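Local atomic coordinates of glutamine amidotransferase type-2 domain-containing protein (Pseudomonas aeruginosa PAO1, PDB entry 1TE5), a protein that is predicted to be a class II glutamine amidotransferase of the Ntn hydrolase clan, probably freeing ammonia from glutamine, though its acceptor substrate is not established. Residues P12-F17 with D210-T215; A195-A200 with P217-T222; I38-G43 with Q65-K70; E3-S8 with V221-T226. All coordinates share one frame; numbering follows the deposited sequence.

Contact 1. Residues P12-F17 with D210-T215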
loop_
_atom_site.group_PDB
_atom_site.type_symbol
_atom_site.label_atom_id
_atom_site.label_comp_id
_atom_site.label_asym_id
_atom_site.label_seq_id
_atom_site.Cartn_x
_atom_site.Cartn_y
_atom_site.Cartn_z
ATOM N N PRO A 12 19.772 -3.812 -5.138
ATOM C CA PRO A 12 18.568 -4.468 -4.602
ATOM C C PRO A 12 18.959 -5.784 -3.897
ATOM O O PRO A 12 19.378 -6.739 -4.548
ATOM C CB PRO A 12 17.738 -4.719 -5.865
ATOM C CG PRO A 12 18.166 -3.598 -6.781
ATOM C CD PRO A 12 19.654 -3.603 -6.591
ATOM N N THR A 13 18.821 -5.831 -2.573
ATOM C CA THR A 13 19.210 -7.027 -1.818
ATOM C C THR A 13 18.050 -7.823 -1.220
ATOM O O THR A 13 16.985 -7.277 -0.913
ATOM C CB THR A 13 20.273 -6.735 -0.693
ATOM O OG1 THR A 13 19.630 -6.481 0.560
ATOM C CG2 THR A 13 21.137 -5.543 -1.052
ATOM N N ASP A 14 18.269 -9.130 -1.097
ATOM C CA ASP A 14 17.282 -10.052 -0.539
ATOM C C ASP A 14 17.112 -9.906 0.967
ATOM O O ASP A 14 18.086 -9.688 1.691
ATOM C CB ASP A 14 17.686 -11.495 -0.841
ATOM C CG ASP A 14 17.578 -11.835 -2.304
ATOM O OD1 ASP A 14 16.481 -11.648 -2.881
ATOM O OD2 ASP A 14 18.589 -12.301 -2.873
ATOM N N ILE A 15 15.866 -10.040 1.420
ATOM C CA ILE A 15 15.512 -9.968 2.836
ATOM C C ILE A 15 14.363 -10.954 3.069
ATOM O O ILE A 15 13.241 -10.717 2.617
ATOM C CB ILE A 15 15.009 -8.569 3.247
ATOM C CG1 ILE A 15 16.006 -7.497 2.847
ATOM C CG2 ILE A 15 14.818 -8.505 4.747
ATOM C CD1 ILE A 15 15.611 -6.128 3.320
ATOM N N VAL A 16 14.632 -12.072 3.735
ATOM C CA VAL A 16 13.563 -13.024 3.994
ATOM C C VAL A 16 13.036 -12.902 5.420
ATOM O O VAL A 16 13.797 -12.980 6.390
ATOM C CB VAL A 16 13.977 -14.490 3.707
ATOM C CG1 VAL A 16 14.574 -14.621 2.325
ATOM C CG2 VAL A 16 14.938 -14.994 4.747
ATOM N N PHE A 17 11.754 -12.579 5.533
ATOM C CA PHE A 17 11.135 -12.484 6.836
ATOM C C PHE A 17 10.476 -13.817 7.093
ATOM O O PHE A 17 9.765 -14.334 6.232
ATOM C CB PHE A 17 10.070 -11.393 6.875
ATOM C CG PHE A 17 10.627 -10.018 7.010
ATOM C CD1 PHE A 17 11.136 -9.354 5.895
ATOM C CD2 PHE A 17 10.645 -9.378 8.248
ATOM C CE1 PHE A 17 11.657 -8.065 6.010
ATOM C CE2 PHE A 17 11.163 -8.091 8.375
ATOM C CZ PHE A 17 11.671 -7.430 7.251
ATOM N N ASP A 210 16.685 -13.178 7.280
ATOM C CA ASP A 210 17.945 -13.629 6.722
ATOM C C ASP A 210 18.437 -12.771 5.585
ATOM O O ASP A 210 17.652 -12.299 4.759
ATOM C CB ASP A 210 17.839 -15.076 6.226
ATOM C CG ASP A 210 17.541 -16.051 7.339
ATOM O OD1 ASP A 210 16.359 -16.438 7.475
ATOM O OD2 ASP A 210 18.484 -16.423 8.073
ATOM N N PHE A 211 19.757 -12.631 5.533
ATOM C CA PHE A 211 20.448 -11.868 4.504
ATOM C C PHE A 211 21.425 -12.813 3.810
ATOM O O PHE A 211 21.982 -13.716 4.438
ATOM C CB PHE A 211 21.193 -10.690 5.128
ATOM C CG PHE A 211 20.285 -9.602 5.630
ATOM C CD1 PHE A 211 19.819 -9.611 6.935
ATOM C CD2 PHE A 211 19.899 -8.562 4.790
ATOM C CE1 PHE A 211 18.982 -8.591 7.396
ATOM C CE2 PHE A 211 19.063 -7.541 5.244
ATOM C CZ PHE A 211 18.604 -7.553 6.548
ATOM N N HIS A 212 21.583 -12.642 2.502
ATOM C CA HIS A 212 22.476 -13.500 1.721
ATOM C C HIS A 212 23.868 -12.903 1.569
ATOM O O HIS A 212 24.227 -11.949 2.262
ATOM C CB HIS A 212 21.873 -13.782 0.336
ATOM C CG HIS A 212 20.528 -14.452 0.382
ATOM N ND1 HIS A 212 19.700 -14.542 -0.717
ATOM C CD2 HIS A 212 19.868 -15.057 1.400
ATOM C CE1 HIS A 212 18.588 -15.173 -0.381
ATOM N NE2 HIS A 212 18.665 -15.497 0.899
ATOM N N ALA A 213 24.667 -13.532 0.709
ATOM C CA ALA A 213 26.025 -13.078 0.420
ATOM C C ALA A 213 25.945 -11.877 -0.527
ATOM O O ALA A 213 24.859 -11.515 -0.978
ATOM C CB ALA A 213 26.825 -14.197 -0.216
ATOM N N GLU A 214 27.091 -11.287 -0.855
ATOM C CA GLU A 214 27.119 -10.119 -1.730
ATOM C C GLU A 214 26.784 -10.405 -3.191
ATOM O O GLU A 214 27.155 -11.446 -3.742
ATOM C CB GLU A 214 28.466 -9.402 -1.636
ATOM C CG GLU A 214 29.619 -10.069 -2.398
ATOM C CD GLU A 214 30.251 -11.242 -1.665
ATOM O OE1 GLU A 214 30.851 -12.107 -2.346
ATOM O OE2 GLU A 214 30.174 -11.284 -0.415
ATOM N N THR A 215 26.097 -9.447 -3.807
ATOM C CA THR A 215 25.671 -9.506 -5.207
ATOM C C THR A 215 26.840 -9.123 -6.113
ATOM O O THR A 215 27.069 -9.742 -7.158
ATOM C CB THR A 215 24.536 -8.496 -5.467
ATOM O OG1 THR A 215 23.467 -8.722 -4.540
ATOM C CG2 THR A 215 24.016 -8.615 -6.893
HETATM O O HOH W 1 20.982 -10.072 1.036
#
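Val16 and Asp210 form an antiparallel hydrogen-bonded pair where strand 12-19 lies beside strand 207-211 in the small four-stranded sheet of this Ntn-type domain. Val16 N donates to Asp210 O at 3.2 Å, and Asp210 N returns a bond to Val16 O at 3.0 Å. Beyond this pair the backbones part, and a water takes over, donating to Asp14 O and accepting from His212 N.

Asp14 spans the wider gap. Its CB lies 3.7 Å from His212 ND1. A chi1 of -69° sets CG beside the backbone N, and CG too stands near ND1. At the tip, OD2 takes a weak, bent bond from His212 ND1 at 3.3 Å, with the carboxylate and ring planes 51° apart. The carboxylate also forms a salt bridge through OD1 to Lys70, and this partner outside the two segments probably does more to hold it.

Farther in, Ile15 and Phe211 run side by side, with Ile15 CG1 3.9 Å from Phe211 CE2. Asp210 sends its carboxylate to Arg201, while Val16 CG2 presses within 3.3 Å of Asp210 CB.

Contact 2. Residues A195-A200 with P217-T222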
loop_
_atom_site.group_PDB
_atom_site.type_symbol
_atom_site.label_atom_id
_atom_site.label_comp_id
_atom_site.label_asym_id
_atom_site.label_seq_id
_atom_site.Cartn_x
_atom_site.Cartn_y
_atom_site.Cartn_z
ATOM N N ALA A 195 30.891 -5.398 1.166
ATOM C CA ALA A 195 31.342 -6.557 0.407
ATOM C C ALA A 195 32.858 -6.680 0.507
ATOM O O ALA A 195 33.577 -5.677 0.483
ATOM C CB ALA A 195 30.916 -6.442 -1.044
ATOM N N PRO A 196 33.368 -7.916 0.636
ATOM C CA PRO A 196 32.583 -9.151 0.684
ATOM C C PRO A 196 32.031 -9.459 2.079
ATOM O O PRO A 196 32.664 -9.165 3.102
ATOM C CB PRO A 196 33.602 -10.199 0.267
ATOM C CG PRO A 196 34.832 -9.716 0.972
ATOM C CD PRO A 196 34.811 -8.213 0.710
ATOM N N PHE A 197 30.833 -10.030 2.101
ATOM C CA PHE A 197 30.189 -10.421 3.342
ATOM C C PHE A 197 29.377 -11.693 3.100
ATOM O O PHE A 197 28.948 -11.957 1.978
ATOM C CB PHE A 197 29.328 -9.281 3.914
ATOM C CG PHE A 197 28.340 -8.697 2.942
ATOM C CD1 PHE A 197 27.241 -9.429 2.507
ATOM C CD2 PHE A 197 28.485 -7.395 2.493
ATOM C CE1 PHE A 197 26.306 -8.873 1.646
ATOM C CE2 PHE A 197 27.550 -6.827 1.628
ATOM C CZ PHE A 197 26.462 -7.570 1.205
ATOM N N GLY A 198 29.276 -12.536 4.120
ATOM C CA GLY A 198 28.514 -13.761 3.971
ATOM C C GLY A 198 27.111 -13.586 4.512
ATOM O O GLY A 198 26.802 -12.549 5.105
ATOM N N PRO A 199 26.247 -14.600 4.360
ATOM C CA PRO A 199 24.870 -14.524 4.849
ATOM C C PRO A 199 24.790 -14.302 6.354
ATOM O O PRO A 199 25.594 -14.841 7.115
ATOM C CB PRO A 199 24.292 -15.882 4.439
ATOM C CG PRO A 199 25.489 -16.776 4.434
ATOM C CD PRO A 199 26.512 -15.914 3.754
ATOM N N ALA A 200 23.834 -13.486 6.776
ATOM C CA ALA A 200 23.648 -13.197 8.186
ATOM C C ALA A 200 22.200 -13.450 8.540
ATOM O O ALA A 200 21.313 -13.311 7.701
ATOM C CB ALA A 200 24.014 -11.749 8.484
ATOM N N PRO A 217 31.017 -7.036 -5.911
ATOM C CA PRO A 217 32.115 -6.759 -4.978
ATOM C C PRO A 217 32.079 -5.351 -4.381
ATOM O O PRO A 217 32.982 -4.965 -3.634
ATOM C CB PRO A 217 33.352 -6.974 -5.844
ATOM C CG PRO A 217 32.881 -6.584 -7.199
ATOM C CD PRO A 217 31.522 -7.226 -7.278
ATOM N N ASP A 218 31.035 -4.594 -4.712
ATOM C CA ASP A 218 30.885 -3.230 -4.213
ATOM C C ASP A 218 29.626 -3.029 -3.383
ATOM O O ASP A 218 29.199 -1.899 -3.178
ATOM C CB ASP A 218 30.885 -2.230 -5.374
ATOM C CG ASP A 218 32.026 -2.457 -6.339
ATOM O OD1 ASP A 218 31.755 -2.845 -7.496
ATOM O OD2 ASP A 218 33.189 -2.253 -5.933
ATOM N N ASP A 219 29.039 -4.117 -2.899
ATOM C CA ASP A 219 27.835 -4.023 -2.085
ATOM C C ASP A 219 28.048 -3.348 -0.729
ATOM O O ASP A 219 29.078 -3.522 -0.071
ATOM C CB ASP A 219 27.248 -5.410 -1.834
ATOM C CG ASP A 219 26.553 -5.984 -3.043
ATOM O OD1 ASP A 219 25.734 -6.908 -2.854
ATOM O OD2 ASP A 219 26.809 -5.524 -4.176
ATOM N N VAL A 220 27.056 -2.577 -0.319
ATOM C CA VAL A 220 27.067 -1.915 0.977
ATOM C C VAL A 220 25.609 -1.962 1.431
ATOM O O VAL A 220 24.718 -1.467 0.734
ATOM C CB VAL A 220 27.554 -0.429 0.913
ATOM C CG1 VAL A 220 27.499 0.211 2.310
ATOM C CG2 VAL A 220 28.962 -0.343 0.363
ATOM N N VAL A 221 25.361 -2.646 2.543
ATOM C CA VAL A 221 24.011 -2.754 3.079
ATOM C C VAL A 221 24.003 -2.468 4.572
ATOM O O VAL A 221 24.767 -3.059 5.334
ATOM C CB VAL A 221 23.336 -4.124 2.724
ATOM C CG1 VAL A 221 24.295 -5.035 1.986
ATOM C CG2 VAL A 221 22.782 -4.805 3.957
ATOM N N THR A 222 23.142 -1.535 4.964
ATOM C CA THR A 222 23.004 -1.120 6.349
ATOM C C THR A 222 21.662 -1.500 6.929
ATOM O O THR A 222 20.622 -1.296 6.309
ATOM C CB THR A 222 23.167 0.389 6.483
ATOM O OG1 THR A 222 24.516 0.735 6.172
ATOM C CG2 THR A 222 22.831 0.861 7.902
#
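Ala195 buries the most surface here, and it is joined to Asp219 through the main chain. Ala195 N donates to Asp219 O at 2.9 Å with an N-H...O angle of 168°, the donor tilted 26° from the carbonyl plane. The methyl group rests mainly on backbone atoms: Ala195 CB lies 3.5 Å from Asp219 N and 3.6 Å from Pro217 O. It also meets Asp219 CB, at 3.9 Å, so it settles against the bend that leads into strand 220-225.

Phe197 reaches the same strand after a cis peptide bond before Pro196. Its chi1 of 52° places CG between the backbone N and the carbonyl carbon, and the far end of the ring does the touching. Both CE2 and CZ stand 3.8 Å from Asp219 CB, the two side chains crossing at about a right angle. Phe197 CZ comes within 3.4 Å of Val221 CG1, a short approach to a valine whose CG1 nearly eclipses its own N, so this detail is best read with caution. Arg193 adds a cation-pi interaction with the ring.

The third main participant, Asp219, directs its carboxylate back to Thr216 OG1 and Thr215 N, which fixes the turn before the strand. Since Val221 pairs with Arg193 by backbone bonds, the Ala195-Asp219 bond continues that antiparallel register just past the ends of strands 188-194 and 220-225, neighbours in the seven-stranded sheet of an Ntn-type fold.

Contact 3. Residues I38-G43 with Q65-K70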
loop_
_atom_site.group_PDB
_atom_site.type_symbol
_atom_site.label_atom_id
_atom_site.label_comp_id
_atom_site.label_asym_id
_atom_site.label_seq_id
_atom_site.Cartn_x
_atom_site.Cartn_y
_atom_site.Cartn_z
ATOM N N ILE A 38 5.733 -3.944 7.151
ATOM C CA ILE A 38 6.958 -3.952 6.369
ATOM C C ILE A 38 6.700 -3.312 5.015
ATOM O O ILE A 38 5.904 -3.816 4.221
ATOM C CB ILE A 38 7.464 -5.391 6.141
ATOM C CG1 ILE A 38 7.756 -6.062 7.484
ATOM C CG2 ILE A 38 8.711 -5.379 5.270
ATOM C CD1 ILE A 38 7.931 -7.555 7.394
ATOM N N ALA A 39 7.349 -2.178 4.779
ATOM C CA ALA A 39 7.231 -1.466 3.521
ATOM C C ALA A 39 8.605 -1.469 2.886
ATOM O O ALA A 39 9.609 -1.430 3.582
ATOM C CB ALA A 39 6.764 -0.051 3.759
ATOM N N PHE A 40 8.650 -1.627 1.572
ATOM C CA PHE A 40 9.913 -1.612 0.856
ATOM C C PHE A 40 9.712 -1.090 -0.559
ATOM O O PHE A 40 8.586 -1.045 -1.053
ATOM C CB PHE A 40 10.598 -2.986 0.875
ATOM C CG PHE A 40 9.798 -4.083 0.249
ATOM C CD1 PHE A 40 10.019 -4.453 -1.081
ATOM C CD2 PHE A 40 8.848 -4.778 0.994
ATOM C CE1 PHE A 40 9.303 -5.508 -1.667
ATOM C CE2 PHE A 40 8.125 -5.829 0.428
ATOM C CZ PHE A 40 8.354 -6.197 -0.908
ATOM N N TYR A 41 10.796 -0.674 -1.200
ATOM C CA TYR A 41 10.705 -0.112 -2.537
ATOM C C TYR A 41 11.208 -0.962 -3.681
ATOM O O TYR A 41 12.142 -1.731 -3.540
ATOM C CB TYR A 41 11.407 1.239 -2.563
ATOM C CG TYR A 41 10.793 2.230 -1.616
ATOM C CD1 TYR A 41 11.043 2.161 -0.247
ATOM C CD2 TYR A 41 9.958 3.236 -2.087
ATOM C CE1 TYR A 41 10.476 3.068 0.633
ATOM C CE2 TYR A 41 9.386 4.149 -1.219
ATOM C CZ TYR A 41 9.647 4.063 0.136
ATOM O OH TYR A 41 9.075 4.970 0.987
ATOM N N GLU A 42 10.589 -0.767 -4.837
ATOM C CA GLU A 42 10.928 -1.454 -6.072
ATOM C C GLU A 42 10.963 -0.374 -7.149
ATOM O O GLU A 42 10.071 -0.224 -7.990
ATOM C CB GLU A 42 9.811 -2.435 -6.411
ATOM C CG GLU A 42 10.261 -3.740 -7.025
ATOM C CD GLU A 42 9.205 -4.829 -6.889
ATOM O OE1 GLU A 42 9.089 -5.413 -5.786
ATOM O OE2 GLU A 42 8.495 -5.099 -7.882
ATOM N N GLY A 43 12.023 0.426 -7.060
ATOM C CA GLY A 43 12.156 1.580 -7.927
ATOM C C GLY A 43 11.514 2.717 -7.126
ATOM O O GLY A 43 11.890 2.916 -5.963
ATOM N N GLN A 65 6.128 -13.433 3.815
ATOM C CA GLN A 65 7.046 -14.560 3.809
ATOM C C GLN A 65 7.185 -15.264 2.469
ATOM O O GLN A 65 8.262 -15.776 2.163
ATOM C CB GLN A 65 6.651 -15.566 4.882
ATOM C CG GLN A 65 6.663 -14.990 6.275
ATOM C CD GLN A 65 6.555 -16.055 7.341
ATOM O OE1 GLN A 65 7.459 -16.884 7.514
ATOM N NE2 GLN A 65 5.434 -16.058 8.047
ATOM N N ARG A 66 6.111 -15.318 1.678
ATOM C CA ARG A 66 6.173 -15.987 0.376
ATOM C C ARG A 66 6.681 -15.125 -0.790
ATOM O O ARG A 66 7.065 -15.639 -1.847
ATOM C CB ARG A 66 4.832 -16.664 0.040
ATOM C CG ARG A 66 3.618 -15.763 0.041
ATOM C CD ARG A 66 2.315 -16.570 -0.072
ATOM N NE ARG A 66 2.125 -17.171 -1.393
ATOM C CZ ARG A 66 0.938 -17.404 -1.956
ATOM N NH1 ARG A 66 0.868 -17.954 -3.163
ATOM N NH2 ARG A 66 -0.185 -17.086 -1.319
ATOM N N PHE A 67 6.706 -13.815 -0.579
ATOM C CA PHE A 67 7.150 -12.870 -1.597
ATOM C C PHE A 67 8.672 -12.729 -1.640
ATOM O O PHE A 67 9.297 -12.412 -0.634
ATOM C CB PHE A 67 6.517 -11.491 -1.330
ATOM C CG PHE A 67 6.850 -10.449 -2.372
ATOM C CD1 PHE A 67 6.044 -10.278 -3.489
ATOM C CD2 PHE A 67 7.980 -9.652 -2.245
ATOM C CE1 PHE A 67 6.360 -9.330 -4.464
ATOM C CE2 PHE A 67 8.301 -8.704 -3.213
ATOM C CZ PHE A 67 7.489 -8.546 -4.325
ATOM N N PRO A 68 9.293 -13.012 -2.798
ATOM C CA PRO A 68 10.752 -12.865 -2.871
ATOM C C PRO A 68 11.052 -11.366 -2.872
ATOM O O PRO A 68 10.870 -10.698 -3.880
ATOM C CB PRO A 68 11.096 -13.503 -4.221
ATOM C CG PRO A 68 9.999 -14.497 -4.421
ATOM C CD PRO A 68 8.785 -13.714 -3.985
ATOM N N ILE A 69 11.385 -10.838 -1.702
ATOM C CA ILE A 69 11.689 -9.425 -1.534
ATOM C C ILE A 69 13.130 -9.098 -1.926
ATOM O O ILE A 69 14.059 -9.853 -1.625
ATOM C CB ILE A 69 11.459 -8.982 -0.069
ATOM C CG1 ILE A 69 10.018 -9.265 0.362
ATOM C CG2 ILE A 69 11.790 -7.507 0.093
ATOM C CD1 ILE A 69 9.710 -8.857 1.787
ATOM N N LYS A 70 13.309 -7.964 -2.594
ATOM C CA LYS A 70 14.629 -7.520 -3.022
ATOM C C LYS A 70 14.580 -6.011 -3.274
ATOM O O LYS A 70 14.130 -5.568 -4.332
ATOM C CB LYS A 70 15.037 -8.264 -4.291
ATOM C CG LYS A 70 16.509 -8.158 -4.628
ATOM C CD LYS A 70 16.810 -8.674 -6.028
ATOM C CE LYS A 70 16.634 -10.183 -6.148
ATOM N NZ LYS A 70 17.701 -10.949 -5.439
HETATM O O HOH W 2 11.455 -7.101 -4.840
#
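Phe40 meets Ile69 through the face of its ring and Phe67 at its edge. Ile69 CG2 lies 3.6 Å from the ring centroid of Phe40 and only 11° off the normal, a CH-pi contact over the centre. Ile69 CD1 reaches farther across, 3.7 Å from Phe40 CE2. At the rim, Phe40 CZ is 3.4 Å from Phe67 CE2; the two rings form an oblique aromatic pair, with planes inclined at 48° and centroids 5.6 Å apart.

Phe67 is the first residue to leave helix 59-66. Its side chain sets out toward strand 35-42, with CG anti to the backbone N (chi1 -177°). Glu42 OE1 approaches the edge of that ring in plane, 3.8 Å from CZ, with the carboxylate nearly coplanar with it. The same oxygen accepts from a water at 3.1 Å that also donates to Lys70 O, and it makes a salt bridge with Arg47 of the adjacent strand, a second-shell residue that the Phe40 and Phe67 side chains also touch.

Pro52 of the second subunit packs on Phe67 and its Leu53 on Glu42. A small aromatic-aliphatic cluster thus joins a helix end to the antiparallel main sheet of an Ntn-type fold, at the dimer interface.

Contact 4. Residues E3-S8 with V221-T226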
loop_
_atom_site.group_PDB
_atom_site.type_symbol
_atom_site.label_atom_id
_atom_site.label_comp_id
_atom_site.label_asym_id
_atom_site.label_seq_id
_atom_site.Cartn_x
_atom_site.Cartn_y
_atom_site.Cartn_z
ATOM N N GLU A 3 11.793 -3.586 17.494
ATOM C CA GLU A 3 10.551 -3.002 17.000
ATOM C C GLU A 3 10.730 -2.334 15.637
ATOM O O GLU A 3 10.155 -2.785 14.652
ATOM C CB GLU A 3 9.957 -2.044 18.040
ATOM C CG GLU A 3 9.543 -2.757 19.344
ATOM C CD GLU A 3 8.837 -1.851 20.346
ATOM O OE1 GLU A 3 7.647 -1.513 20.111
ATOM O OE2 GLU A 3 9.469 -1.498 21.373
ATOM N N LEU A 4 11.506 -1.255 15.579
ATOM C CA LEU A 4 11.766 -0.572 14.311
ATOM C C LEU A 4 12.814 -1.369 13.543
ATOM O O LEU A 4 13.738 -1.925 14.136
ATOM C CB LEU A 4 12.282 0.852 14.544
ATOM C CG LEU A 4 11.320 1.921 15.071
ATOM C CD1 LEU A 4 12.066 3.240 15.202
ATOM C CD2 LEU A 4 10.128 2.076 14.140
ATOM N N LEU A 5 12.678 -1.421 12.226
ATOM C CA LEU A 5 13.613 -2.166 11.394
ATOM C C LEU A 5 13.732 -1.571 9.993
ATOM O O LEU A 5 12.775 -1.588 9.222
ATOM C CB LEU A 5 13.171 -3.633 11.313
ATOM C CG LEU A 5 13.948 -4.617 10.442
ATOM C CD1 LEU A 5 15.438 -4.607 10.771
ATOM C CD2 LEU A 5 13.361 -5.997 10.660
ATOM N N GLY A 6 14.912 -1.060 9.669
ATOM C CA GLY A 6 15.128 -0.483 8.362
ATOM C C GLY A 6 16.349 -1.044 7.664
ATOM O O GLY A 6 17.135 -1.803 8.240
ATOM N N MET A 7 16.466 -0.713 6.386
ATOM C CA MET A 7 17.592 -1.128 5.578
ATOM C C MET A 7 17.762 -0.180 4.406
ATOM O O MET A 7 16.799 0.165 3.725
ATOM C CB MET A 7 17.434 -2.546 5.027
ATOM C CG MET A 7 18.631 -2.948 4.151
ATOM S SD MET A 7 18.335 -4.195 2.905
ATOM C CE MET A 7 17.389 -3.290 1.718
ATOM N N SER A 8 19.010 0.209 4.178
ATOM C CA SER A 8 19.382 1.075 3.072
ATOM C C SER A 8 20.550 0.343 2.424
ATOM O O SER A 8 21.498 -0.037 3.113
ATOM C CB SER A 8 19.819 2.436 3.609
ATOM O OG SER A 8 20.271 3.276 2.571
ATOM N N VAL A 221 25.361 -2.646 2.543
ATOM C CA VAL A 221 24.011 -2.754 3.079
ATOM C C VAL A 221 24.003 -2.468 4.572
ATOM O O VAL A 221 24.767 -3.059 5.334
ATOM C CB VAL A 221 23.336 -4.124 2.724
ATOM C CG1 VAL A 221 24.295 -5.035 1.986
ATOM C CG2 VAL A 221 22.782 -4.805 3.957
ATOM N N THR A 222 23.142 -1.535 4.964
ATOM C CA THR A 222 23.004 -1.120 6.349
ATOM C C THR A 222 21.662 -1.500 6.929
ATOM O O THR A 222 20.622 -1.296 6.309
ATOM C CB THR A 222 23.167 0.389 6.483
ATOM O OG1 THR A 222 24.516 0.735 6.172
ATOM C CG2 THR A 222 22.831 0.861 7.902
ATOM N N VAL A 223 21.694 -2.080 8.122
ATOM C CA VAL A 223 20.484 -2.481 8.815
ATOM C C VAL A 223 20.345 -1.584 10.034
ATOM O O VAL A 223 21.341 -1.259 10.686
ATOM C CB VAL A 223 20.556 -3.958 9.259
ATOM C CG1 VAL A 223 19.235 -4.381 9.912
ATOM C CG2 VAL A 223 20.886 -4.849 8.061
ATOM N N ILE A 224 19.125 -1.128 10.295
ATOM C CA ILE A 224 18.831 -0.263 11.437
ATOM C C ILE A 224 17.722 -0.950 12.247
ATOM O O ILE A 224 16.742 -1.424 11.680
ATOM C CB ILE A 224 18.356 1.129 10.965
ATOM C CG1 ILE A 224 19.369 1.717 9.981
ATOM C CG2 ILE A 224 18.194 2.060 12.150
ATOM C CD1 ILE A 224 18.758 2.633 8.981
ATOM N N ALA A 225 17.911 -1.058 13.557
ATOM C CA ALA A 225 16.926 -1.692 14.420
ATOM C C ALA A 225 16.850 -0.927 15.721
ATOM O O ALA A 225 17.668 -0.042 15.958
ATOM C CB ALA A 225 17.310 -3.131 14.684
ATOM N N THR A 226 15.844 -1.227 16.539
ATOM C CA THR A 226 15.689 -0.558 17.830
ATOM C C THR A 226 16.893 -0.919 18.696
ATOM O O THR A 226 17.334 -0.132 19.537
ATOM C CB THR A 226 14.369 -0.960 18.534
ATOM O OG1 THR A 226 13.267 -0.276 17.919
ATOM C CG2 THR A 226 14.406 -0.617 20.015
#
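Gly6 and Ile224 exchange bonds between flat peptide groups that are not coplanar. Ile224 O receives Gly6 N at 2.7 Å, tilted 22° from the carbonyl plane, whereas Ile224 N stands above the plane of the Gly6 carbonyl, 49° out of it, at 2.9 Å. At the next hydrogen-bonded pair, Ser8 N lies in the plane of the Thr222 carbonyl, and Thr222 N meets Ser8 O at 2.9 Å, almost head-on to the carbonyl oxygen. CA-H groups come to several of these oxygens too: Leu5 CA is 3.2 Å from Ile224 O, and Met7 CA is 3.1 Å from Thr222 O.

At the start of strand 4-9 a side chain replaces a backbone acceptor. Thr226 OG1, set beside its own N by a chi1 of -77°, accepts from Leu4 N at 3.1 Å; the return bond, Thr226 N to Leu4 O, is weak. Glu3 N is buried here without a partner in the model.

Leu5, Met7, Val223 and Ala225 share one face, where Leu5 CD1 touches Val223 CG1 at 3.9 Å. Phe17, Ile15 and Thr13 of strand 12-19 pack on Leu5 and Met7. Trp246 of strand 243-247, in the six-stranded sheet, lies against Ser8, Thr222 and Ile224 on the other face. Strand 73-80 flanks the pair beside strand 4-9, and strand 188-194 does so beside strand 220-225.

In the fold
Contact 4 joins two central strands of the seven-stranded sheet, and the chain closes it over 212 intervening residues. Contact 1 is nested within that span and contact 3 within contact 1, whereas contacts 1 and 2 cross, their segments alternating along the chain. Contact 2 ends on the same strand as contact 4, 220-225, sharing Val221 and Thr222 with it at a centre distance of about 15 Å. Contact 1 belongs to the four-stranded sheet and touches the other three; toward contact 2, Glu214 OE2 accepts a hydrogen bond from Phe197 N. Contacts 2 and 3 stay about 9 Å apart at their nearest atoms. The small sheet thus covers one face of the main sheet, whose first strand follows the N-terminal cysteine nucleophile expected in class II amidotransferases.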